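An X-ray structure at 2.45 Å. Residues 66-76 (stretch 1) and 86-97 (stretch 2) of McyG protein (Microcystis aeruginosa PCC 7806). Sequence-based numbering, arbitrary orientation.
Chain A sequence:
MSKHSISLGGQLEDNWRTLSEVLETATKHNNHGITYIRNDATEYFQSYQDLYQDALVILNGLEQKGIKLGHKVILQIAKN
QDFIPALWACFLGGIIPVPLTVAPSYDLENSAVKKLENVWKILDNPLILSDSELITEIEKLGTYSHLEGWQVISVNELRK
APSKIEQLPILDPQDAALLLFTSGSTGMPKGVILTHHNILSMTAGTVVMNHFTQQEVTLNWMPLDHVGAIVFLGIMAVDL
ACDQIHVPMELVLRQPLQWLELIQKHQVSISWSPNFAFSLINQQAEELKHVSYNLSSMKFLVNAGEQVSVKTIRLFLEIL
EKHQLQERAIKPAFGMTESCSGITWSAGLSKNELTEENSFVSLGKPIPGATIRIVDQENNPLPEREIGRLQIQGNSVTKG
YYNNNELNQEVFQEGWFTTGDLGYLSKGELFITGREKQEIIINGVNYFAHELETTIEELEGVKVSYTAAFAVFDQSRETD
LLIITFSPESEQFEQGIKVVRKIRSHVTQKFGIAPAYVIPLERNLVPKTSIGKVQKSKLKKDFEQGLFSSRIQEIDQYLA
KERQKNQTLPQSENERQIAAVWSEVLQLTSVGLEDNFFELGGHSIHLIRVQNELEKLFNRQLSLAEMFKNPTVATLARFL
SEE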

ATOM      1  N   GLY A  66       5.296  18.807  25.726  1.00 41.69           N
ATOM      2  CA  GLY A  66       4.005  18.624  26.390  1.00 39.99           C
ATOM      3  C   GLY A  66       3.160  17.481  25.856  1.00 39.40           C
ATOM      4  O   GLY A  66       1.998  17.337  26.237  1.00 39.42           O
ATOM      5  N   ILE A  67       3.736  16.670  24.974  1.00 38.75           N
ATOM      6  CA  ILE A  67       3.030  15.519  24.415  1.00 38.34           C
ATOM      7  C   ILE A  67       3.104  14.352  25.394  1.00 38.67           C
ATOM      8  O   ILE A  67       4.189  13.873  25.726  1.00 39.45           O
ATOM      9  N   LYS A  68       1.940  13.903  25.849  1.00 39.76           N
ATOM     10  CA  LYS A  68       1.851  12.895  26.901  1.00 40.56           C
ATOM     11  C   LYS A  68       1.369  11.545  26.376  1.00 40.11           C
ATOM     12  O   LYS A  68       0.957  11.425  25.219  1.00 39.83           O
ATOM     13  N   LEU A  69       1.438  10.533  27.239  1.00 39.47           N
ATOM     14  CA  LEU A  69       0.955   9.191  26.930  1.00 38.67           C
ATOM     15  C   LEU A  69      -0.514   9.244  26.518  1.00 37.92           C
ATOM     16  O   LEU A  69      -1.308   9.958  27.127  1.00 37.88           O
ATOM     17  N   GLY A  70      -0.862   8.497  25.474  1.00 37.19           N
ATOM     18  CA  GLY A  70      -2.238   8.453  24.987  1.00 37.06           C
ATOM     19  C   GLY A  70      -2.583   9.517  23.958  1.00 37.00           C
ATOM     20  O   GLY A  70      -3.580   9.390  23.245  1.00 37.08           O
ATOM     21  N   HIS A  71      -1.770  10.570  23.883  1.00 36.76           N
ATOM     22  CA  HIS A  71      -1.955  11.617  22.882  1.00 36.31           C
ATOM     23  C   HIS A  71      -1.575  11.129  21.517  1.00 35.31           C
ATOM     24  O   HIS A  71      -0.842  10.148  21.377  1.00 35.18           O
ATOM     25  N   LYS A  72      -2.073  11.821  20.496  1.00 34.03           N
ATOM     26  CA  LYS A  72      -1.760  11.491  19.113  1.00 32.87           C
ATOM     27  C   LYS A  72      -0.900  12.573  18.474  1.00 31.72           C
ATOM     28  O   LYS A  72      -1.035  13.756  18.797  1.00 31.43           O
ATOM     29  N   VAL A  73       0.009  12.153  17.595  1.00 30.71           N
ATOM     30  CA  VAL A  73       0.822  13.080  16.800  1.00 30.05           C
ATOM     31  C   VAL A  73       0.808  12.676  15.324  1.00 29.06           C
ATOM     32  O   VAL A  73       0.921  11.492  14.993  1.00 28.73           O
ATOM     33  N   ILE A  74       0.657  13.665  14.446  1.00 27.86           N
ATOM     34  CA  ILE A  74       0.629  13.424  13.005  1.00 27.49           C
ATOM     35  C   ILE A  74       2.047  13.384  12.441  1.00 27.29           C
ATOM     36  O   ILE A  74       2.885  14.210  12.796  1.00 27.84           O
ATOM     37  N   LEU A  75       2.308  12.415  11.569  1.00 27.60           N
ATOM     38  CA  LEU A  75       3.609  12.295  10.911  1.00 28.07           C
ATOM     39  C   LEU A  75       3.557  12.767   9.462  1.00 28.61           C
ATOM     40  O   LEU A  75       2.750  12.282   8.661  1.00 28.43           O
ATOM     41  N   GLN A  76       4.419  13.731   9.150  1.00 29.10           N
ATOM     42  CA  GLN A  76       4.581  14.256   7.799  1.00 28.98           C
ATOM     43  C   GLN A  76       6.074  14.330   7.483  1.00 29.15           C
ATOM     44  O   GLN A  76       6.640  15.410   7.304  1.00 29.08           O
ATOM     45  N   ALA A  86      11.328   8.414  14.737  1.00 25.73           N
ATOM     46  CA  ALA A  86      10.201   9.160  15.305  1.00 25.46           C
ATOM     47  C   ALA A  86       8.984   8.273  15.565  1.00 25.46           C
ATOM     48  O   ALA A  86       8.265   8.470  16.548  1.00 25.81           O
ATOM     49  N   LEU A  87       8.757   7.305  14.679  1.00 25.20           N
ATOM     50  CA  LEU A  87       7.666   6.342  14.831  1.00 25.25           C
ATOM     51  C   LEU A  87       7.876   5.472  16.069  1.00 25.64           C
ATOM     52  O   LEU A  87       6.947   5.266  16.861  1.00 25.54           O
ATOM     53  N   TRP A  88       9.101   4.966  16.223  1.00 25.78           N
ATOM     54  CA  TRP A  88       9.476   4.152  17.376  1.00 25.95           C
ATOM     55  C   TRP A  88       9.539   4.942  18.648  1.00 26.35           C
ATOM     56  O   TRP A  88       9.244   4.413  19.720  1.00 27.06           O
ATOM     57  N   ALA A  89       9.902   6.218  18.547  1.00 26.38           N
ATOM     58  CA  ALA A  89       9.840   7.125  19.692  1.00 27.09           C
ATOM     59  C   ALA A  89       8.431   7.141  20.284  1.00 27.83           C
ATOM     60  O   ALA A  89       8.259   7.001  21.497  1.00 28.50           O
ATOM     61  N   CYS A  90       7.437   7.306  19.410  1.00 27.65           N
ATOM     62  CA  CYS A  90       6.030   7.291  19.789  1.00 27.56           C
ATOM     63  C   CYS A  90       5.619   5.944  20.379  1.00 27.84           C
ATOM     64  O   CYS A  90       4.914   5.895  21.394  1.00 28.23           O
ATOM     65  N   PHE A  91       6.060   4.856  19.750  1.00 27.83           N
ATOM     66  CA  PHE A  91       5.761   3.507  20.247  1.00 28.35           C
ATOM     67  C   PHE A  91       6.240   3.309  21.690  1.00 28.76           C
ATOM     68  O   PHE A  91       5.488   2.815  22.534  1.00 29.35           O
ATOM     69  N   LEU A  92       7.480   3.715  21.963  1.00 28.86           N
ATOM     70  CA  LEU A  92       8.093   3.549  23.283  1.00 29.35           C
ATOM     71  C   LEU A  92       7.413   4.374  24.375  1.00 29.79           C
ATOM     72  O   LEU A  92       7.322   3.932  25.521  1.00 30.69           O
ATOM     73  N   GLY A  93       6.936   5.566  24.020  1.00 29.70           N
ATOM     74  CA  GLY A  93       6.321   6.465  24.996  1.00 28.89           C
ATOM     75  C   GLY A  93       4.825   6.311  25.181  1.00 28.10           C
ATOM     76  O   GLY A  93       4.223   7.021  25.987  1.00 28.06           O
ATOM     77  N   GLY A  94       4.221   5.387  24.441  1.00 27.98           N
ATOM     78  CA  GLY A  94       2.771   5.215  24.461  1.00 27.67           C
ATOM     79  C   GLY A  94       2.028   6.362  23.795  1.00 27.78           C
ATOM     80  O   GLY A  94       0.846   6.580  24.065  1.00 28.12           O
ATOM     81  N   ILE A  95       2.732   7.103  22.940  1.00 27.44           N
ATOM     82  CA  ILE A  95       2.131   8.146  22.112  1.00 26.86           C
ATOM     83  C   ILE A  95       1.738   7.491  20.793  1.00 26.64           C
ATOM     84  O   ILE A  95       2.513   6.722  20.229  1.00 26.87           O
ATOM     85  N   ILE A  96       0.530   7.774  20.319  1.00 26.17           N
ATOM     86  CA  ILE A  96       0.031   7.156  19.091  1.00 25.98           C
ATOM     87  C   ILE A  96       0.451   7.965  17.857  1.00 25.64           C
ATOM     88  O   ILE A  96      -0.026   9.086  17.657  1.00 25.82           O
ATOM     89  N   PRO A  97       1.352   7.400  17.028  1.00 24.92           N
ATOM     90  CA  PRO A  97       1.736   8.078  15.795  1.00 24.59           C
ATOM     91  C   PRO A  97       0.641   7.941  14.740  1.00 24.40           C
ATOM     92  O   PRO A  97      -0.006   6.893  14.648  1.00 23.72           O
TER

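Where a helix hands over to a strand beside a parallel neighbour, the strand register decides which face a side chain leaves by, and the rotamer then decides what its end touches; this segment of McyG illustrates the rule. Backbone bonds set the frame: Ile96 N donates to His71 O (2.9 Å), and Val73 N to Ile96 O (3.1 Å). The resulting register sends Lys72 and Ile96 to one face of the sheet, Val73 and Pro97 to the other. On the first face, Lys72 adopts m at chi1 and its CG lies 3.7 Å from Ile96 CB, so the first methylenes of the lysine lie beside the isoleucine (m, t). On the second, Val73, also m, places CG2 3.5 Å from Cys90 SG and 4.0 Å from Ile95 CG2, joining strand to helix. Leu75 (m, p) extends this apolar layer, with CD1 3.7 Å from Pro97 CB and CD2 4.2 Å from Leu87 CD1. Ile95 (m, t) reaches with CD1 to within 3.8 Å of Ile67 CG2; Ile67 itself is m, m, and its CD1 end leads away. One polar side chain contributes locally: His71, m at chi1, accepts at ND1 from the backbone N of Lys68 (3.1 Å), across the two ends of the type II turn. Gly94, at positive phi, leaves room for Leu69, whose CG would lie 3.0 Å from an ideal CB there.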

ATOM      1  CB  ILE A  67       3.586  15.106  23.030  1.00 37.68           C
ATOM      2  CG1 ILE A  67       3.602  16.300  22.056  1.00 37.37           C
ATOM      3  CG2 ILE A  67       2.804  13.930  22.459  1.00 36.48           C
ATOM      4  CD1 ILE A  67       2.256  16.958  21.808  1.00 37.15           C
ATOM      5  CB  LYS A  68       0.935  13.387  28.031  1.00 41.86           C
ATOM      6  CG  LYS A  68       1.404  14.674  28.699  1.00 43.70           C
ATOM      7  CD  LYS A  68       0.535  15.056  29.891  1.00 45.20           C
ATOM      8  CE  LYS A  68      -0.790  15.669  29.461  1.00 45.75           C
ATOM      9  NZ  LYS A  68      -1.661  15.972  30.633  1.00 46.64           N
ATOM     10  CB  LEU A  69       1.145   8.276  28.147  1.00 38.33           C
ATOM     11  CG  LEU A  69       0.914   6.767  27.999  1.00 38.82           C
ATOM     12  CD1 LEU A  69       1.885   5.996  28.881  1.00 39.40           C
ATOM     13  CD2 LEU A  69      -0.524   6.382  28.313  1.00 38.31           C
ATOM     14  CB  HIS A  71      -1.141  12.866  23.220  1.00 37.53           C
ATOM     15  CG  HIS A  71      -1.728  13.706  24.333  1.00 38.63           C
ATOM     16  ND1 HIS A  71      -1.000  14.621  25.006  1.00 38.95           N
ATOM     17  CD2 HIS A  71      -3.010  13.739  24.884  1.00 38.62           C
ATOM     18  CE1 HIS A  71      -1.776  15.214  25.933  1.00 39.54           C
ATOM     19  NE2 HIS A  71      -3.005  14.671  25.859  1.00 39.49           N
ATOM     20  CB  LYS A  72      -3.048  11.267  18.318  1.00 33.68           C
ATOM     21  CG  LYS A  72      -3.704   9.923  18.603  1.00 34.61           C
ATOM     22  CD  LYS A  72      -5.179   9.911  18.252  1.00 35.46           C
ATOM     23  CE  LYS A  72      -6.049  10.219  19.461  1.00 36.89           C
ATOM     24  NZ  LYS A  72      -6.225   9.025  20.330  1.00 37.62           N
ATOM     25  CB  VAL A  73       2.285  13.201  17.311  1.00 30.21           C
ATOM     26  CG1 VAL A  73       2.327  13.756  18.727  1.00 30.49           C
ATOM     27  CG2 VAL A  73       3.012  11.866  17.241  1.00 30.40           C
ATOM     28  CB  ILE A  74      -0.227  14.483  12.261  1.00 27.18           C
ATOM     29  CG1 ILE A  74      -1.703  14.342  12.658  1.00 27.15           C
ATOM     30  CG2 ILE A  74      -0.059  14.364  10.747  1.00 26.53           C
ATOM     31  CD1 ILE A  74      -2.628  15.371  12.035  1.00 27.46           C
ATOM     32  CB  LEU A  75       4.131  10.856  10.986  1.00 27.99           C
ATOM     33  CG  LEU A  75       4.902  10.385  12.227  1.00 28.33           C
ATOM     34  CD1 LEU A  75       4.045  10.347  13.488  1.00 28.14           C
ATOM     35  CD2 LEU A  75       5.530   9.024  11.961  1.00 28.00           C
ATOM     36  CB  GLN A  76       3.915  15.630   7.674  1.00 29.13           C
ATOM     37  CG  GLN A  76       2.395  15.582   7.651  1.00 28.88           C
ATOM     38  CD  GLN A  76       1.849  15.149   6.303  1.00 28.87           C
ATOM     39  OE1 GLN A  76       1.647  13.959   6.050  1.00 28.34           O
ATOM     40  NE2 GLN A  76       1.624  16.115   5.425  1.00 28.64           N
ATOM     41  CB  ALA A  86       9.820  10.325  14.404  1.00 25.68           C
ATOM     42  CB  LEU A  87       7.546   5.464  13.580  1.00 24.69           C
ATOM     43  CG  LEU A  87       6.435   4.409  13.545  1.00 24.40           C
ATOM     44  CD1 LEU A  87       5.107   5.017  13.118  1.00 24.04           C
ATOM     45  CD2 LEU A  87       6.820   3.270  12.613  1.00 24.23           C
ATOM     46  CB  TRP A  88      10.786   3.415  17.118  1.00 25.61           C
ATOM     47  CG  TRP A  88      10.579   2.178  16.283  1.00 25.26           C
ATOM     48  CD1 TRP A  88      10.863   2.005  14.931  1.00 25.43           C
ATOM     49  CD2 TRP A  88      10.004   0.899  16.716  1.00 25.17           C
ATOM     50  NE1 TRP A  88      10.523   0.741  14.515  1.00 25.44           N
ATOM     51  CE2 TRP A  88      10.001   0.027  15.535  1.00 25.24           C
ATOM     52  CE3 TRP A  88       9.513   0.403  17.923  1.00 25.41           C
ATOM     53  CZ2 TRP A  88       9.525  -1.275  15.585  1.00 25.13           C
ATOM     54  CZ3 TRP A  88       9.035  -0.912  17.959  1.00 24.95           C
ATOM     55  CH2 TRP A  88       9.041  -1.729  16.817  1.00 25.16           C
ATOM     56  CB  ALA A  89      10.263   8.528  19.291  1.00 27.00           C
ATOM     57  CB  CYS A  90       5.146   7.632  18.580  1.00 27.69           C
ATOM     58  SG  CYS A  90       5.351   9.319  17.952  1.00 27.36           S
ATOM     59  CB  PHE A  91       6.368   2.429  19.340  1.00 28.00           C
ATOM     60  CG  PHE A  91       5.673   2.270  18.011  1.00 28.11           C
ATOM     61  CD1 PHE A  91       4.349   2.668  17.834  1.00 28.11           C
ATOM     62  CD2 PHE A  91       6.337   1.683  16.941  1.00 27.93           C
ATOM     63  CE1 PHE A  91       3.716   2.504  16.609  1.00 28.02           C
ATOM     64  CE2 PHE A  91       5.706   1.515  15.715  1.00 28.13           C
ATOM     65  CZ  PHE A  91       4.394   1.928  15.548  1.00 27.75           C
ATOM     66  CB  LEU A  92       9.586   3.891  23.238  1.00 29.50           C
ATOM     67  CG  LEU A  92      10.554   3.078  22.372  1.00 29.27           C
ATOM     68  CD1 LEU A  92      11.932   3.718  22.414  1.00 29.54           C
ATOM     69  CD2 LEU A  92      10.637   1.621  22.801  1.00 29.14           C
ATOM     70  CB  ILE A  95       3.121   9.307  21.857  1.00 27.10           C
ATOM     71  CG1 ILE A  95       3.509   9.983  23.179  1.00 26.98           C
ATOM     72  CG2 ILE A  95       2.530  10.331  20.892  1.00 26.83           C
ATOM     73  CD1 ILE A  95       4.803  10.768  23.117  1.00 26.95           C
ATOM     74  CB  ILE A  96      -1.502   6.955  19.131  1.00 26.23           C
ATOM     75  CG1 ILE A  96      -1.894   6.064  20.319  1.00 26.46           C
ATOM     76  CG2 ILE A  96      -2.003   6.346  17.825  1.00 26.24           C
ATOM     77  CD1 ILE A  96      -3.322   6.240  20.789  1.00 26.55           C
ATOM     78  CB  PRO A  97       2.996   7.331  15.359  1.00 24.49           C
ATOM     79  CG  PRO A  97       2.824   5.954  15.909  1.00 24.46           C
ATOM     80  CD  PRO A  97       1.993   6.077  17.155  1.00 24.69           C
TER